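Local coordinates for dTDP-glucose 4,6-dehydratase (PDB 5U4Q), which binds NAD and probably catalyses the dehydration of dTDP-glucose to its 4-keto-6-deoxy sugar, at residues R81-A89 with A100-Y109; E162-H170 with T253-Y261. All coordinates share one frame; numbering follows the deposited sequence. Where two conformers were deposited one is given.

Contact 1: R81-A89 with A100-Y109; sequences RVIHLAAQA and AYADANLMGY. With NAD (nicotinamide-adenine-dinucleotide), chain C.
Turned anti to its carbonyl carbon (chi1 -59°), the amide of Asn105 leans from helix 100-109 to the backbone of Gln88, whose own CG, anti to the backbone N (chi1 -179°), lies over one face of the Tyr101 ring. The principle is that one side-chain amide can pair with both polar groups of a single residue's backbone. Gln88 N donates to Asn105 OD1 at 3.0 Å on a lone pair in the carbonyl plane, while Asn105 ND2 returns a bond to Gln88 O at 3.1 Å, equally straight at 164°. These two bonds fix the flip of the amide, and ND2 has a second partner in Thr157. The CH-pi contact is close, Gln88 CG standing 3.7 Å from the Tyr101 centroid; beyond the bend at chi2, Gln88 OE1 packs on Ala100 CB. Deeper in, His84 CD2 meets the edge of Tyr109 at CD1, 3.6 Å away; Thr9 OG1 is hydrogen-bonded to His84 ND1, and a water bonded to His84 NE2 donates to Ala86 O and Ala104 O. The loop after the strand also lines the cofactor pocket: NAD O3D donates to Leu85 O at 2.8 Å, and Ala104 CB packs against NAD N6A. The whole belongs to the beta-alpha-beta crossover of a Rossmann-type fold, from strand 81-84 through helix 98-118, beside helix 153-172, to the parallel strand 123-129.

Contact 2: E162-H170 with T253-Y261; sequences ELMAHTYSH and TSSAPYRVY
His166 presents the edge of its imidazole to the face of Tyr258, a T-shaped stack with planes at 86° and centroids 4.9 Å apart. It joins helix 153-172 to strand 258-263 of the parallel Rossmann-type sheet, an example of a helix held to a strand by an aromatic pair with a hydrogen bond beside it. The axes of helix 162-170 and strand 258-261 approach to 8.7 Å and run nearly antiparallel, at 153°. With CG anti to the backbone N (chi1 -176°), His166 sets its CD2 above the rim of the tyrosine ring, and its CB also rests over that face as a CH-pi contact. The neighbouring ring atom NE2 meets Ser254 OG in a 2.7 Å hydrogen bond that either could donate. Farther along, Ala256 CB sits against His170 CA, and toward the other end of the strand the two methyls of Val260 lie across the carboxylate of Glu162.

A second shell positions these groups. Ser254 OG accepts from Ala256 N, an ST turn that holds the hydroxyl facing the histidine. His166 ND1 is bonded to Pro150 O of the second subunit, so both ring nitrogens are engaged, and Tyr258 OH is tied to Pro251 O. Glu162 forms a salt bridge from OE1 to Arg180 and a hydrogen bond between OE2 and Ser128 OG, which would favour its charged form despite burial. Near the end of the helix segment, a water links His170 ND1, 2.8 Å away, to Ser255 OG.

Contact 1 and contact 2 have centres about 17 Å apart and meet through two adjacent helices, 98-118 and 153-172, packed on the same parallel sheet. The junction is van der Waals packing: Tyr109 OH lies 3.4 Å from Ala165 CB, and the selenomethionine methyl Met164 CE approaches Leu106 O at 3.6 Å. Their relation to the cofactor differs. Contact 1 touches NAD directly, whereas in contact 2 the side chain of Glu162 is about 10 Å from it. Helix 153-172 spans both settings, since Tyr154, earlier on it, hydrogen-bonds NAD. Both contacts also reach the second subunit: Asp103 forms a salt bridge with Arg67 of that subunit, and His166 a hydrogen bond with its Pro150 O.

Contact 1: R81-A89 with A100-Y109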
loop_
_atom_site.group_PDB
_atom_site.type_symbol
_atom_site.label_atom_id
_atom_site.label_comp_id
_atom_site.label_asym_id
_atom_site.label_seq_id
_atom_site.Cartn_x
_atom_site.Cartn_y
_atom_site.Cartn_z
ATOM N N ARG A 81 8.743 15.661 16.710
ATOM C CA ARG A 81 7.683 14.724 16.409
ATOM C C ARG A 81 6.922 15.166 15.172
ATOM O O ARG A 81 6.942 16.333 14.796
ATOM C CB ARG A 81 6.747 14.612 17.595
ATOM C CG ARG A 81 7.496 14.059 18.817
ATOM C CD ARG A 81 6.638 13.707 19.983
ATOM N NE ARG A 81 7.512 13.491 21.125
ATOM C CZ ARG A 81 7.127 13.540 22.397
ATOM N NH1 ARG A 81 5.859 13.843 22.732
ATOM N NH2 ARG A 81 8.029 13.330 23.342
ATOM N N VAL A 82 6.221 14.223 14.545
ATOM C CA VAL A 82 5.444 14.512 13.359
ATOM C C VAL A 82 4.077 13.895 13.520
ATOM O O VAL A 82 3.971 12.755 13.952
ATOM C CB VAL A 82 6.111 13.911 12.107
ATOM C CG1 VAL A 82 5.230 14.051 10.873
ATOM C CG2 VAL A 82 7.486 14.534 11.875
ATOM N N ILE A 83 3.037 14.681 13.205
ATOM C CA ILE A 83 1.646 14.188 13.127
ATOM C C ILE A 83 1.237 14.373 11.673
ATOM O O ILE A 83 1.091 15.505 11.169
ATOM C CB ILE A 83 0.678 14.832 14.147
ATOM C CG1 ILE A 83 -0.758 14.346 13.924
ATOM C CG2 ILE A 83 0.702 16.334 14.097
ATOM C CD1 ILE A 83 -0.999 12.868 14.101
ATOM N N HIS A 84 1.136 13.257 10.951
ATOM C CA HIS A 84 0.860 13.276 9.532
ATOM C C HIS A 84 -0.605 13.000 9.268
ATOM O O HIS A 84 -1.100 11.882 9.475
ATOM C CB HIS A 84 1.769 12.265 8.822
ATOM C CG HIS A 84 1.488 12.134 7.370
ATOM N ND1 HIS A 84 1.468 13.217 6.518
ATOM C CD2 HIS A 84 1.201 11.051 6.614
ATOM C CE1 HIS A 84 1.170 12.807 5.304
ATOM N NE2 HIS A 84 0.999 11.498 5.334
ATOM N N LEU A 85 -1.272 14.033 8.768
ATOM C CA LEU A 85 -2.710 13.987 8.478
ATOM C C LEU A 85 -3.034 14.285 7.012
ATOM O O LEU A 85 -4.097 13.922 6.526
ATOM C CB LEU A 85 -3.452 14.946 9.399
ATOM C CG LEU A 85 -3.299 14.641 10.888
ATOM C CD1 LEU A 85 -3.695 15.834 11.752
ATOM C CD2 LEU A 85 -4.057 13.391 11.303
ATOM N N ALA A 86 -2.125 14.918 6.281
ATOM C CA ALA A 86 -2.362 15.255 4.884
ATOM C C ALA A 86 -2.533 13.995 4.040
ATOM O O ALA A 86 -1.711 13.074 4.115
ATOM C CB ALA A 86 -1.226 16.096 4.329
ATOM N N ALA A 87 -3.598 13.986 3.248
ATOM C CA ALA A 87 -3.924 12.876 2.363
ATOM C C ALA A 87 -5.119 13.240 1.515
ATOM O O ALA A 87 -5.869 14.170 1.831
ATOM C CB ALA A 87 -4.242 11.603 3.143
ATOM N N GLN A 88 -5.261 12.466 0.447
ATOM C CA GLN A 88 -6.383 12.487 -0.440
ATOM C C GLN A 88 -7.351 11.514 0.188
ATOM O O GLN A 88 -7.001 10.349 0.393
ATOM C CB GLN A 88 -5.954 11.946 -1.811
ATOM C CG GLN A 88 -7.041 11.923 -2.862
ATOM C CD GLN A 88 -7.422 13.303 -3.335
ATOM O OE1 GLN A 88 -6.601 14.231 -3.341
ATOM N NE2 GLN A 88 -8.667 13.446 -3.762
ATOM N N ALA A 89 -8.545 11.983 0.522
ATOM C CA ALA A 89 -9.547 11.145 1.186
ATOM C C ALA A 89 -10.917 11.633 0.789
ATOM O O ALA A 89 -11.221 12.800 1.010
ATOM C CB ALA A 89 -9.378 11.238 2.700
ATOM N N ALA A 100 -4.142 11.067 -7.597
ATOM C CA ALA A 100 -4.039 11.879 -6.371
ATOM C C ALA A 100 -3.733 11.019 -5.138
ATOM O O ALA A 100 -2.951 11.409 -4.262
ATOM C CB ALA A 100 -5.336 12.648 -6.144
ATOM N N TYR A 101 -4.347 9.843 -5.071
ATOM C CA TYR A 101 -4.115 8.922 -3.967
ATOM C C TYR A 101 -2.691 8.431 -3.991
ATOM O O TYR A 101 -2.036 8.330 -2.953
ATOM C CB TYR A 101 -5.061 7.712 -4.036
ATOM C CG TYR A 101 -6.501 8.035 -3.723
ATOM C CD1 TYR A 101 -6.889 8.343 -2.432
ATOM C CD2 TYR A 101 -7.473 8.021 -4.718
ATOM C CE1 TYR A 101 -8.207 8.641 -2.134
ATOM C CE2 TYR A 101 -8.797 8.319 -4.435
ATOM C CZ TYR A 101 -9.156 8.625 -3.142
ATOM O OH TYR A 101 -10.455 8.924 -2.847
ATOM N N ALA A 102 -2.202 8.125 -5.175
ATOM C CA ALA A 102 -0.840 7.648 -5.307
ATOM C C ALA A 102 0.119 8.738 -4.924
ATOM O O ALA A 102 1.048 8.522 -4.146
ATOM C CB ALA A 102 -0.571 7.182 -6.729
ATOM N N ASP A 103 -0.106 9.927 -5.460
ATOM C CA ASP A 103 0.779 11.046 -5.161
ATOM C C ASP A 103 0.815 11.414 -3.686
ATOM O O ASP A 103 1.875 11.513 -3.080
ATOM C CB ASP A 103 0.368 12.297 -5.965
ATOM C CG ASP A 103 0.818 12.246 -7.405
ATOM O OD1 ASP A 103 1.843 11.599 -7.696
ATOM O OD2 ASP A 103 0.159 12.881 -8.255
ATOM N N ALA A 104 -0.340 11.663 -3.120
ATOM C CA ALA A 104 -0.388 12.132 -1.753
ATOM C C ALA A 104 -0.195 11.014 -0.762
ATOM O O ALA A 104 0.479 11.197 0.275
ATOM C CB ALA A 104 -1.724 12.796 -1.480
ATOM N N ASN A 105 -0.787 9.859 -1.058
ATOM C CA ASN A 105 -0.835 8.800 -0.066
ATOM C C ASN A 105 0.239 7.733 -0.168
ATOM O O ASN A 105 0.476 7.040 0.809
ATOM C CB ASN A 105 -2.204 8.104 -0.034
ATOM C CG ASN A 105 -3.364 9.045 0.278
ATOM O OD1 ASN A 105 -3.217 10.278 0.337
ATOM N ND2 ASN A 105 -4.561 8.458 0.434
ATOM N N LEU A 106 0.887 7.560 -1.320
ATOM C CA LEU A 106 1.981 6.594 -1.436
ATOM C C LEU A 106 3.330 7.326 -1.456
ATOM O O LEU A 106 4.116 7.213 -0.500
ATOM C CB LEU A 106 1.784 5.676 -2.650
ATOM C CG LEU A 106 0.509 4.817 -2.567
ATOM C CD1 LEU A 106 0.279 4.111 -3.886
ATOM C CD2 LEU A 106 0.589 3.813 -1.431
HETATM N N MSE A 107 3.571 8.130 -2.486
HETATM C CA MSE A 107 4.850 8.869 -2.577
HETATM C C MSE A 107 4.981 9.866 -1.462
HETATM O O MSE A 107 6.060 10.022 -0.862
HETATM C CB MSE A 107 4.904 9.606 -3.904
HETATM C CG MSE A 107 6.162 10.448 -4.130
HETATM SE SE MSE A 107 7.798 9.362 -4.228
HETATM C CE MSE A 107 7.389 8.404 -5.903
ATOM N N GLY A 108 3.906 10.580 -1.175
ATOM C CA GLY A 108 3.944 11.540 -0.100
ATOM C C GLY A 108 4.296 10.924 1.240
ATOM O O GLY A 108 5.054 11.493 2.042
ATOM N N TYR A 109 3.772 9.724 1.482
ATOM C CA TYR A 109 4.029 9.035 2.744
ATOM C C TYR A 109 5.506 8.634 2.802
ATOM O O TYR A 109 6.131 8.717 3.856
ATOM C CB TYR A 109 3.087 7.833 2.937
ATOM C CG TYR A 109 3.146 7.290 4.359
ATOM C CD1 TYR A 109 2.554 7.970 5.393
ATOM C CD2 TYR A 109 3.828 6.129 4.662
ATOM C CE1 TYR A 109 2.647 7.507 6.712
ATOM C CE2 TYR A 109 3.930 5.661 5.946
ATOM C CZ TYR A 109 3.319 6.337 6.975
ATOM O OH TYR A 109 3.425 5.875 8.267
HETATM P PA NAD C . -9.115 17.421 5.147
HETATM O O1A NAD C . -9.931 18.474 5.792
HETATM O O2A NAD C . -9.243 17.143 3.663
HETATM O O5B NAD C . -7.569 17.719 5.516
HETATM C C5B NAD C . -6.454 17.160 4.834
HETATM C C4B NAD C . -5.567 18.303 4.370
HETATM O O4B NAD C . -4.501 17.665 3.641
HETATM C C3B NAD C . -6.264 19.278 3.431
HETATM O O3B NAD C . -6.327 20.627 3.917
HETATM C C2B NAD C . -5.462 19.133 2.138
HETATM O O2B NAD C . -5.295 20.378 1.430
HETATM C C1B NAD C . -4.140 18.504 2.573
HETATM N N9A NAD C . -3.483 17.722 1.511
HETATM C C8A NAD C . -4.041 16.756 0.746
HETATM N N7A NAD C . -3.151 16.287 -0.131
HETATM C C5A NAD C . -1.998 16.941 0.082
HETATM C C6A NAD C . -0.661 16.941 -0.548
HETATM N N6A NAD C . -0.357 16.130 -1.552
HETATM N N1A NAD C . 0.232 17.791 -0.040
HETATM C C2A NAD C . -0.033 18.636 0.967
HETATM N N3A NAD C . -1.237 18.711 1.570
HETATM C C4A NAD C . -2.230 17.883 1.149
HETATM O O3 NAD C . -9.364 15.979 5.825
HETATM P PN NAD C . -9.321 15.563 7.379
HETATM O O1N NAD C . -8.785 16.625 8.246
HETATM O O2N NAD C . -10.683 14.912 7.620
HETATM O O5D NAD C . -8.274 14.366 7.268
HETATM C C5D NAD C . -7.054 14.267 7.998
HETATM C C4D NAD C . -6.591 12.826 7.867
HETATM O O4D NAD C . -7.470 11.962 8.624
HETATM C C3D NAD C . -6.530 12.221 6.469
HETATM O O3D NAD C . -5.351 11.416 6.393
HETATM C C2D NAD C . -7.730 11.308 6.389
HETATM O O2D NAD C . -7.535 10.177 5.514
HETATM C C1D NAD C . -7.903 10.866 7.828
HETATM N N1N NAD C . -9.305 10.546 8.159
HETATM C C2N NAD C . -10.228 11.493 8.450
HETATM C C3N NAD C . -11.554 11.152 8.764
HETATM C C7N NAD C . -12.656 12.165 9.101
HETATM O O7N NAD C . -13.748 11.759 9.527
HETATM N N7N NAD C . -12.518 13.489 8.920
HETATM C C4N NAD C . -11.921 9.825 8.738
HETATM C C5N NAD C . -10.969 8.865 8.424
HETATM C C6N NAD C . -9.666 9.240 8.114
HETATM O O HOH W 1 -0.454 10.860 2.954
#

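Contact 2: E162-H170 with T253-Y261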
loop_
_atom_site.group_PDB
_atom_site.type_symbol
_atom_site.label_atom_id
_atom_site.label_comp_id
_atom_site.label_asym_id
_atom_site.label_seq_id
_atom_site.Cartn_x
_atom_site.Cartn_y
_atom_site.Cartn_z
ATOM N N GLU A 162 0.608 1.726 6.626
ATOM C CA GLU A 162 0.928 0.911 7.817
ATOM C C GLU A 162 2.108 -0.026 7.521
ATOM O O GLU A 162 2.994 -0.196 8.365
ATOM C CB GLU A 162 -0.298 0.138 8.306
ATOM C CG GLU A 162 -1.470 1.014 8.754
ATOM C CD GLU A 162 -2.653 0.229 9.270
ATOM O OE1 GLU A 162 -2.531 -1.010 9.484
ATOM O OE2 GLU A 162 -3.732 0.840 9.498
ATOM N N LEU A 163 2.113 -0.614 6.316
ATOM C CA LEU A 163 3.192 -1.540 5.933
ATOM C C LEU A 163 4.519 -0.828 5.843
ATOM O O LEU A 163 5.546 -1.337 6.306
ATOM C CB LEU A 163 2.880 -2.229 4.611
ATOM C CG LEU A 163 1.732 -3.244 4.627
ATOM C CD1 LEU A 163 1.225 -3.431 3.215
ATOM C CD2 LEU A 163 2.160 -4.560 5.268
HETATM N N MSE A 164 4.496 0.363 5.246
HETATM C CA MSE A 164 5.696 1.170 5.096
HETATM C C MSE A 164 6.196 1.620 6.458
HETATM O O MSE A 164 7.398 1.589 6.725
HETATM C CB MSE A 164 5.412 2.334 4.131
HETATM C CG MSE A 164 5.071 1.811 2.729
HETATM SE SE MSE A 164 4.099 3.138 1.628
HETATM C CE MSE A 164 5.526 4.452 1.368
ATOM N N ALA A 165 5.282 2.033 7.340
ATOM C CA ALA A 165 5.645 2.421 8.706
ATOM C C ALA A 165 6.336 1.242 9.414
ATOM O O ALA A 165 7.384 1.427 10.062
ATOM C CB ALA A 165 4.425 2.875 9.509
ATOM N N HIS A 166 5.791 0.051 9.235
ATOM C CA HIS A 166 6.382 -1.131 9.892
ATOM C C HIS A 166 7.835 -1.307 9.451
ATOM O O HIS A 166 8.732 -1.504 10.287
ATOM C CB HIS A 166 5.638 -2.406 9.584
ATOM C CG HIS A 166 6.202 -3.559 10.327
ATOM N ND1 HIS A 166 7.163 -4.401 9.798
ATOM C CD2 HIS A 166 6.051 -3.919 11.625
ATOM C CE1 HIS A 166 7.560 -5.241 10.739
ATOM N NE2 HIS A 166 6.889 -4.985 11.850
ATOM N N THR A 167 8.075 -1.233 8.136
ATOM C CA THR A 167 9.445 -1.394 7.629
ATOM C C THR A 167 10.422 -0.321 8.143
ATOM O O THR A 167 11.559 -0.625 8.447
ATOM C CB THR A 167 9.539 -1.430 6.068
ATOM O OG1 THR A 167 9.318 -0.131 5.531
ATOM C CG2 THR A 167 8.585 -2.383 5.465
ATOM N N TYR A 168 9.981 0.924 8.255
ATOM C CA TYR A 168 10.841 1.991 8.752
ATOM C C TYR A 168 11.093 1.860 10.259
ATOM O O TYR A 168 12.213 2.146 10.733
ATOM C CB TYR A 168 10.298 3.366 8.319
ATOM C CG TYR A 168 10.836 3.754 6.966
ATOM C CD1 TYR A 168 10.587 2.979 5.845
ATOM C CD2 TYR A 168 11.644 4.868 6.818
ATOM C CE1 TYR A 168 11.146 3.296 4.611
ATOM C CE2 TYR A 168 12.180 5.208 5.582
ATOM C CZ TYR A 168 11.943 4.405 4.490
ATOM O OH TYR A 168 12.487 4.693 3.253
ATOM N N SER A 169 10.075 1.481 11.002
ATOM C CA SER A 169 10.254 1.203 12.446
ATOM C C SER A 169 11.250 0.061 12.642
ATOM O O SER A 169 12.122 0.129 13.506
ATOM C CB SER A 169 8.941 0.828 13.127
ATOM O OG SER A 169 8.091 1.955 13.197
ATOM N N HIS A 170 11.093 -0.990 11.849
ATOM C CA HIS A 170 11.964 -2.152 11.957
ATOM C C HIS A 170 13.424 -1.829 11.600
ATOM O O HIS A 170 14.366 -2.158 12.367
ATOM C CB HIS A 170 11.468 -3.292 11.072
ATOM C CG HIS A 170 12.435 -4.426 10.996
ATOM N ND1 HIS A 170 12.593 -5.342 12.014
ATOM C CD2 HIS A 170 13.351 -4.747 10.044
ATOM C CE1 HIS A 170 13.540 -6.205 11.671
ATOM N NE2 HIS A 170 14.021 -5.859 10.491
ATOM N N THR A 253 0.838 -4.708 15.931
ATOM C CA THR A 253 1.915 -4.715 16.895
ATOM C C THR A 253 3.152 -5.312 16.198
ATOM O O THR A 253 3.032 -5.808 15.076
ATOM C CB THR A 253 1.537 -5.611 18.086
ATOM O OG1 THR A 253 1.104 -6.900 17.609
ATOM C CG2 THR A 253 0.400 -4.964 18.881
ATOM N N SER A 254 4.320 -5.260 16.852
ATOM C CA SER A 254 5.556 -5.832 16.277
ATOM C C SER A 254 6.674 -5.906 17.314
ATOM O O SER A 254 6.550 -5.388 18.412
ATOM C CB SER A 254 6.057 -4.944 15.108
ATOM O OG SER A 254 7.280 -5.439 14.520
ATOM N N SER A 255 7.781 -6.551 16.955
ATOM C CA SER A 255 9.004 -6.446 17.723
ATOM C C SER A 255 9.622 -5.067 17.497
ATOM O O SER A 255 10.404 -4.583 18.312
ATOM C CB SER A 255 10.009 -7.540 17.335
ATOM O OG SER A 255 10.147 -7.624 15.927
ATOM N N ALA A 256 9.302 -4.450 16.345
ATOM C CA ALA A 256 9.734 -3.093 16.048
ATOM C C ALA A 256 8.869 -2.118 16.844
ATOM O O ALA A 256 7.777 -2.484 17.278
ATOM C CB ALA A 256 9.563 -2.827 14.570
ATOM N N PRO A 257 9.328 -0.865 16.996
ATOM C CA PRO A 257 8.539 0.184 17.721
ATOM C C PRO A 257 7.429 0.721 16.797
ATOM O O PRO A 257 7.479 1.864 16.338
ATOM C CB PRO A 257 9.597 1.244 18.048
ATOM C CG PRO A 257 10.599 1.091 16.955
ATOM C CD PRO A 257 10.681 -0.384 16.690
ATOM N N TYR A 258 6.443 -0.135 16.571
ATOM C CA TYR A 258 5.355 0.067 15.619
ATOM C C TYR A 258 4.044 -0.310 16.265
ATOM O O TYR A 258 3.909 -1.400 16.841
ATOM C CB TYR A 258 5.583 -0.842 14.416
ATOM C CG TYR A 258 4.369 -1.214 13.557
ATOM C CD1 TYR A 258 4.038 -0.459 12.418
ATOM C CD2 TYR A 258 3.602 -2.346 13.822
ATOM C CE1 TYR A 258 2.954 -0.804 11.626
ATOM C CE2 TYR A 258 2.516 -2.709 13.023
ATOM C CZ TYR A 258 2.212 -1.940 11.904
ATOM O OH TYR A 258 1.133 -2.306 11.117
ATOM N N ARG A 259 3.058 0.578 16.168
ATOM C CA ARG A 259 1.723 0.300 16.703
ATOM C C ARG A 259 0.651 0.924 15.838
ATOM O O ARG A 259 0.869 1.991 15.253
ATOM C CB ARG A 259 1.540 0.887 18.106
ATOM C CG ARG A 259 2.269 0.178 19.228
ATOM C CD ARG A 259 1.715 -1.209 19.480
ATOM N NE ARG A 259 2.316 -1.769 20.687
ATOM C CZ ARG A 259 3.552 -2.250 20.751
ATOM N NH1 ARG A 259 4.012 -2.722 21.904
ATOM N NH2 ARG A 259 4.328 -2.257 19.678
ATOM N N VAL A 260 -0.512 0.266 15.792
ATOM C CA VAL A 260 -1.694 0.769 15.084
ATOM C C VAL A 260 -2.856 0.632 16.083
ATOM O O VAL A 260 -2.980 -0.391 16.760
ATOM C CB VAL A 260 -2.012 0.066 13.748
ATOM C CG1 VAL A 260 -3.275 0.664 13.148
ATOM C CG2 VAL A 260 -0.836 0.183 12.780
ATOM N N TYR A 261 -3.667 1.684 16.204
ATOM C CA TYR A 261 -4.842 1.691 17.056
ATOM C C TYR A 261 -6.087 2.175 16.320
ATOM O O TYR A 261 -6.016 3.084 15.483
ATOM C CB TYR A 261 -4.662 2.651 18.240
ATOM C CG TYR A 261 -3.524 2.274 19.155
ATOM C CD1 TYR A 261 -3.652 1.230 20.087
ATOM C CD2 TYR A 261 -2.314 2.954 19.100
ATOM C CE1 TYR A 261 -2.588 0.877 20.895
ATOM C CE2 TYR A 261 -1.243 2.600 19.902
ATOM C CZ TYR A 261 -1.385 1.557 20.797
ATOM O OH TYR A 261 -0.312 1.236 21.594
HETATM O O HOH W 2 11.858 -5.705 14.658
#